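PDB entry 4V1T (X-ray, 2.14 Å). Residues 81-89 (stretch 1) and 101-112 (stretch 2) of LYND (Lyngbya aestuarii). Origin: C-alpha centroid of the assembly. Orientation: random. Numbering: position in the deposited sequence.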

ATOM      1  N   LEU B  81     -14.534 -28.754  18.466  1.00 54.26           N
ATOM      2  CA  LEU B  81     -15.768 -29.184  19.111  1.00 61.19           C
ATOM      3  C   LEU B  81     -16.280 -28.085  20.020  1.00 59.12           C
ATOM      4  O   LEU B  81     -15.494 -27.331  20.593  1.00 50.53           O
ATOM      5  CB  LEU B  81     -15.543 -30.470  19.914  1.00 62.97           C
ATOM      6  CG  LEU B  81     -16.793 -31.148  20.481  1.00 56.04           C
ATOM      7  CD1 LEU B  81     -17.617 -31.767  19.366  1.00 46.70           C
ATOM      8  CD2 LEU B  81     -16.401 -32.205  21.506  1.00 56.39           C
ATOM      9  N   THR B  82     -17.601 -27.997  20.147  1.00 57.24           N
ATOM     10  CA  THR B  82     -18.205 -27.054  21.077  1.00 58.78           C
ATOM     11  C   THR B  82     -19.587 -27.511  21.510  1.00 52.40           C
ATOM     12  O   THR B  82     -20.213 -28.353  20.871  1.00 66.09           O
ATOM     13  CB  THR B  82     -18.297 -25.629  20.467  1.00 62.49           C
ATOM     14  OG1 THR B  82     -18.781 -24.707  21.450  1.00 57.26           O
ATOM     15  CG2 THR B  82     -19.224 -25.598  19.244  1.00 58.20           C
ATOM     16  N   GLU B  83     -20.044 -26.942  22.609  1.00 59.02           N
ATOM     17  CA  GLU B  83     -21.412 -27.112  23.061  1.00 65.79           C
ATOM     18  C   GLU B  83     -22.332 -26.334  22.123  1.00 54.55           C
ATOM     19  O   GLU B  83     -21.998 -25.221  21.702  1.00 54.28           O
ATOM     20  CB  GLU B  83     -21.544 -26.592  24.491  1.00 76.34           C
ATOM     21  CG  GLU B  83     -22.576 -27.292  25.347  1.00 83.27           C
ATOM     22  CD  GLU B  83     -22.830 -26.551  26.647  1.00 91.86           C
ATOM     23  OE1 GLU B  83     -21.989 -25.700  27.024  1.00 82.81           O
ATOM     24  OE2 GLU B  83     -23.876 -26.804  27.280  1.00 95.49           O
ATOM     25  N   ALA B  84     -23.485 -26.901  21.792  1.00 50.63           N
ATOM     26  CA  ALA B  84     -24.457 -26.181  20.976  1.00 55.63           C
ATOM     27  C   ALA B  84     -25.343 -25.311  21.858  1.00 57.67           C
ATOM     28  O   ALA B  84     -25.650 -25.676  22.996  1.00 49.38           O
ATOM     29  CB  ALA B  84     -25.296 -27.142  20.170  1.00 56.47           C
ATOM     30  N   ALA B  85     -25.743 -24.156  21.329  1.00 46.92           N
ATOM     31  CA  ALA B  85     -26.639 -23.237  22.034  1.00 45.19           C
ATOM     32  C   ALA B  85     -28.038 -23.329  21.439  1.00 45.17           C
ATOM     33  O   ALA B  85     -28.275 -22.794  20.352  1.00 47.27           O
ATOM     34  CB  ALA B  85     -26.124 -21.814  21.941  1.00 46.66           C
ATOM     35  N   PRO B  86     -28.964 -24.002  22.139  1.00 46.28           N
ATOM     36  CA  PRO B  86     -30.302 -24.243  21.581  1.00 53.11           C
ATOM     37  C   PRO B  86     -31.039 -22.977  21.174  1.00 48.18           C
ATOM     38  O   PRO B  86     -31.835 -23.012  20.243  1.00 62.92           O
ATOM     39  CB  PRO B  86     -31.045 -24.933  22.729  1.00 61.28           C
ATOM     40  CG  PRO B  86     -29.983 -25.535  23.573  1.00 60.09           C
ATOM     41  CD  PRO B  86     -28.812 -24.611  23.476  1.00 46.68           C
ATOM     42  N   GLU B  87     -30.768 -21.874  21.864  1.00 49.44           N
ATOM     43  CA  GLU B  87     -31.514 -20.637  21.657  1.00 56.86           C
ATOM     44  C   GLU B  87     -31.038 -19.850  20.449  1.00 47.15           C
ATOM     45  O   GLU B  87     -31.608 -18.821  20.119  1.00 56.29           O
ATOM     46  CB  GLU B  87     -31.457 -19.748  22.905  1.00 67.01           C
ATOM     47  CG  GLU B  87     -30.066 -19.472  23.438  1.00 72.81           C
ATOM     48  CD  GLU B  87     -29.624 -20.494  24.468  1.00 67.99           C
ATOM     49  OE1 GLU B  87     -30.150 -20.474  25.598  1.00 77.24           O
ATOM     50  OE2 GLU B  87     -28.763 -21.328  24.140  1.00 59.88           O
ATOM     51  N   LEU B  88     -29.998 -20.338  19.781  1.00 51.62           N
ATOM     52  CA  LEU B  88     -29.471 -19.670  18.585  1.00 45.66           C
ATOM     53  C   LEU B  88     -29.761 -20.476  17.326  1.00 42.57           C
ATOM     54  O   LEU B  88     -29.659 -21.700  17.336  1.00 43.85           O
ATOM     55  CB  LEU B  88     -27.961 -19.475  18.708  1.00 37.80           C
ATOM     56  CG  LEU B  88     -27.442 -18.565  19.808  1.00 41.54           C
ATOM     57  CD1 LEU B  88     -25.927 -18.594  19.815  1.00 47.72           C
ATOM     58  CD2 LEU B  88     -27.958 -17.147  19.652  1.00 40.33           C
ATOM     59  N   SER B  89     -30.114 -19.795  16.247  1.00 42.87           N
ATOM     60  CA  SER B  89     -30.231 -20.442  14.952  1.00 47.42           C
ATOM     61  C   SER B  89     -28.857 -20.968  14.518  1.00 53.21           C
ATOM     62  O   SER B  89     -27.828 -20.518  15.014  1.00 47.36           O
ATOM     63  CB  SER B  89     -30.770 -19.466  13.905  1.00 48.77           C
ATOM     64  OG  SER B  89     -29.781 -18.522  13.535  1.00 48.19           O
ATOM     65  N   ILE B 101     -15.945 -17.974  18.936  1.00 44.50           N
ATOM     66  CA  ILE B 101     -16.751 -17.872  20.149  1.00 43.95           C
ATOM     67  C   ILE B 101     -17.713 -19.048  20.275  1.00 36.69           C
ATOM     68  O   ILE B 101     -18.435 -19.372  19.329  1.00 40.03           O
ATOM     69  CB  ILE B 101     -17.586 -16.585  20.164  1.00 42.87           C
ATOM     70  CG1 ILE B 101     -16.708 -15.346  19.924  1.00 43.53           C
ATOM     71  CG2 ILE B 101     -18.332 -16.474  21.482  1.00 39.42           C
ATOM     72  CD1 ILE B 101     -15.634 -15.123  20.979  1.00 37.23           C
ATOM     73  N   ALA B 102     -17.681 -19.731  21.418  1.00 32.87           N
ATOM     74  CA  ALA B 102     -18.608 -20.839  21.667  1.00 49.15           C
ATOM     75  C   ALA B 102     -20.035 -20.308  21.654  1.00 45.94           C
ATOM     76  O   ALA B 102     -20.327 -19.327  22.333  1.00 39.05           O
ATOM     77  CB  ALA B 102     -18.301 -21.507  22.998  1.00 45.88           C
ATOM     78  N   PRO B 103     -20.930 -20.933  20.876  1.00 52.38           N
ATOM     79  CA  PRO B 103     -22.273 -20.370  20.753  1.00 51.40           C
ATOM     80  C   PRO B 103     -23.029 -20.157  22.076  1.00 39.54           C
ATOM     81  O   PRO B 103     -23.764 -19.187  22.172  1.00 45.57           O
ATOM     82  CB  PRO B 103     -23.000 -21.374  19.850  1.00 57.01           C
ATOM     83  CG  PRO B 103     -22.118 -22.549  19.739  1.00 57.69           C
ATOM     84  CD  PRO B 103     -20.738 -22.083  19.985  1.00 52.83           C
ATOM     85  N   PRO B 104     -22.871 -21.047  23.072  1.00 44.80           N
ATOM     86  CA  PRO B 104     -23.553 -20.732  24.331  1.00 43.09           C
ATOM     87  C   PRO B 104     -22.995 -19.486  25.026  1.00 37.19           C
ATOM     88  O   PRO B 104     -23.731 -18.794  25.719  1.00 41.03           O
ATOM     89  CB  PRO B 104     -23.317 -21.982  25.186  1.00 50.48           C
ATOM     90  CG  PRO B 104     -22.151 -22.646  24.584  1.00 58.70           C
ATOM     91  CD  PRO B 104     -22.241 -22.378  23.122  1.00 49.81           C
ATOM     92  N   VAL B 105     -21.705 -19.223  24.844  1.00 38.21           N
ATOM     93  CA  VAL B 105     -21.097 -17.993  25.357  1.00 38.38           C
ATOM     94  C   VAL B 105     -21.641 -16.765  24.638  1.00 42.22           C
ATOM     95  O   VAL B 105     -21.905 -15.736  25.257  1.00 37.34           O
ATOM     96  CB  VAL B 105     -19.559 -18.020  25.224  1.00 36.61           C
ATOM     97  CG1 VAL B 105     -18.956 -16.671  25.580  1.00 42.09           C
ATOM     98  CG2 VAL B 105     -18.971 -19.121  26.103  1.00 37.78           C
ATOM     99  N   ALA B 106     -21.799 -16.877  23.324  1.00 42.24           N
ATOM    100  CA  ALA B 106     -22.332 -15.780  22.515  1.00 45.31           C
ATOM    101  C   ALA B 106     -23.769 -15.484  22.902  1.00 43.59           C
ATOM    102  O   ALA B 106     -24.171 -14.326  22.984  1.00 32.88           O
ATOM    103  CB  ALA B 106     -22.245 -16.115  21.033  1.00 57.87           C
ATOM    104  N   ALA B 107     -24.546 -16.535  23.130  1.00 42.67           N
ATOM    105  CA  ALA B 107     -25.952 -16.382  23.480  1.00 47.46           C
ATOM    106  C   ALA B 107     -26.115 -15.600  24.784  1.00 48.49           C
ATOM    107  O   ALA B 107     -27.016 -14.772  24.918  1.00 44.35           O
ATOM    108  CB  ALA B 107     -26.606 -17.749  23.602  1.00 41.32           C
ATOM    109  N   GLU B 108     -25.230 -15.862  25.740  1.00 36.76           N
ATOM    110  CA  GLU B 108     -25.287 -15.179  27.029  1.00 40.50           C
ATOM    111  C   GLU B 108     -24.873 -13.705  26.883  1.00 48.10           C
ATOM    112  O   GLU B 108     -25.490 -12.810  27.461  1.00 41.75           O
ATOM    113  CB  GLU B 108     -24.391 -15.884  28.050  1.00 47.74           C
ATOM    114  CG  GLU B 108     -24.937 -15.867  29.475  1.00 69.93           C
ATOM    115  CD  GLU B 108     -26.113 -16.806  29.665  1.00 75.04           C
ATOM    116  OE1 GLU B 108     -26.138 -17.884  29.032  1.00 91.93           O
ATOM    117  OE2 GLU B 108     -27.011 -16.460  30.457  1.00 89.61           O
ATOM    118  N   ALA B 109     -23.831 -13.461  26.102  1.00 36.83           N
ATOM    119  CA  ALA B 109     -23.346 -12.107  25.895  1.00 42.72           C
ATOM    120  C   ALA B 109     -24.399 -11.221  25.238  1.00 45.37           C
ATOM    121  O   ALA B 109     -24.499 -10.034  25.536  1.00 48.06           O
ATOM    122  CB  ALA B 109     -22.093 -12.128  25.052  1.00 37.18           C
ATOM    123  N   LEU B 110     -25.177 -11.810  24.341  1.00 36.56           N
ATOM    124  CA  LEU B 110     -26.189 -11.075  23.596  1.00 38.71           C
ATOM    125  C   LEU B 110     -27.362 -10.621  24.467  1.00 45.70           C
ATOM    126  O   LEU B 110     -28.169  -9.800  24.031  1.00 43.38           O
ATOM    127  CB  LEU B 110     -26.704 -11.929  22.430  1.00 35.21           C
ATOM    128  CG  LEU B 110     -25.755 -12.147  21.249  1.00 50.16           C
ATOM    129  CD1 LEU B 110     -26.366 -13.118  20.257  1.00 56.26           C
ATOM    130  CD2 LEU B 110     -25.430 -10.844  20.553  1.00 45.22           C
ATOM    131  N   ARG B 111     -27.452 -11.148  25.687  1.00 47.17           N
ATOM    132  CA  ARG B 111     -28.518 -10.773  26.627  1.00 49.73           C
ATOM    133  C   ARG B 111     -28.229  -9.453  27.327  1.00 47.15           C
ATOM    134  O   ARG B 111     -29.072  -8.937  28.045  1.00 49.39           O
ATOM    135  CB  ARG B 111     -28.708 -11.852  27.688  1.00 56.00           C
ATOM    136  CG  ARG B 111     -29.243 -13.161  27.153  1.00 67.88           C
ATOM    137  CD  ARG B 111     -29.454 -14.171  28.263  1.00 67.57           C
ATOM    138  NE  ARG B 111     -29.885 -15.470  27.761  1.00 85.96           N
ATOM    139  CZ  ARG B 111     -30.560 -15.665  26.625  1.00108.78           C
ATOM    140  NH1 ARG B 111     -30.904 -14.643  25.851  1.00113.25           N
ATOM    141  NH2 ARG B 111     -30.902 -16.896  26.258  1.00117.12           N
ATOM    142  N   GLN B 112     -27.032  -8.920  27.135  1.00 43.58           N
ATOM    143  CA  GLN B 112     -26.659  -7.644  27.739  1.00 41.59           C
ATOM    144  C   GLN B 112     -27.446  -6.510  27.087  1.00 44.05           C
ATOM    145  O   GLN B 112     -27.400  -6.357  25.864  1.00 48.02           O
ATOM    146  CB  GLN B 112     -25.162  -7.387  27.573  1.00 48.48           C
ATOM    147  CG  GLN B 112     -24.269  -8.315  28.370  1.00 55.36           C
ATOM    148  CD  GLN B 112     -22.806  -8.151  27.996  1.00 46.63           C
ATOM    149  OE1 GLN B 112     -22.039  -7.528  28.718  1.00 57.85           O
ATOM    150  NE2 GLN B 112     -22.417  -8.711  26.852  1.00 50.38           N
TER

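Stretch 1 begins as a strand, continues as a loop and turn, and runs alongside the helix of stretch 2. The strand and helix axes approach to 8.8 Å, with 40° between their N-to-C directions. No hydrogen bond crosses between the stretches. The contact rests on packing, with one long salt bridge.

Leu81 does not reach stretch 2. Contact starts at Thr82, whose CA-to-CB bond points toward the other stretch. Its OG1 lies 3.6 Å from Ala102 CB and 3.6 Å from Pro103 CD, so the hydroxyl meets carbon at the start of the helix. That hydroxyl donates a hydrogen bond within its own stretch, from Thr82 OG1 to Glu83 O at 3.3 Å.

The same carbonyl faces the two prolines. Glu83 O is 3.3 Å from Pro103 CG and 3.2 Å from Pro104 CD. These are close polar-to-carbon contacts, and neither proline has a backbone N-H to offer. The Glu83 side chain lies at the margin, with OE1 3.9 Å from Pro104 CG.

Ala84 points away and adds little. Ala85 turns back toward the helix and is buried. The backbones come close here: Ala85 CA and Pro104 CA are 4.6 Å apart. The small side chain of Ala85 sits against the Pro103-Pro104 peptide link, with CB 3.5 Å from both Pro103 C and Pro104 N. Ala85 CB also packs on Pro103 CB at 3.8 Å and, more loosely, on Ala107 CB at 4.4 Å.

A type I turn runs from Ala85 to Leu88, closed by a backbone hydrogen bond from Leu88 N to Ala85 O at 3.1 Å. Pro86, inside the turn, makes no contact with stretch 2. Glu87 points toward the helix. Its CG lies 3.9 Å from Ala107 CB. Glu87 OE1 and Arg111 NH2 form a salt bridge that is long, at 3.7 Å. The carboxylate oxygen lies near the guanidinium plane, at its edge. Both residues are exposed.

Leu88 has the largest area covered by the other stretch. Its CD1 is 3.3 Å from Pro103 O, 4.0 Å from Pro103 CB and 3.9 Å from Ala107 CB. Pro103 O also accepts the helical hydrogen bond from Ala107 N at 2.9 Å. The other methyl reaches farther along stretch 2, with Leu88 CD2 4.4 Å from Leu110 CD1. Pro103 and Ala107 are one helical turn apart, and both meet Ala85 and Leu88. Ser89 lies beyond the contact and caps a helix just past the stretch.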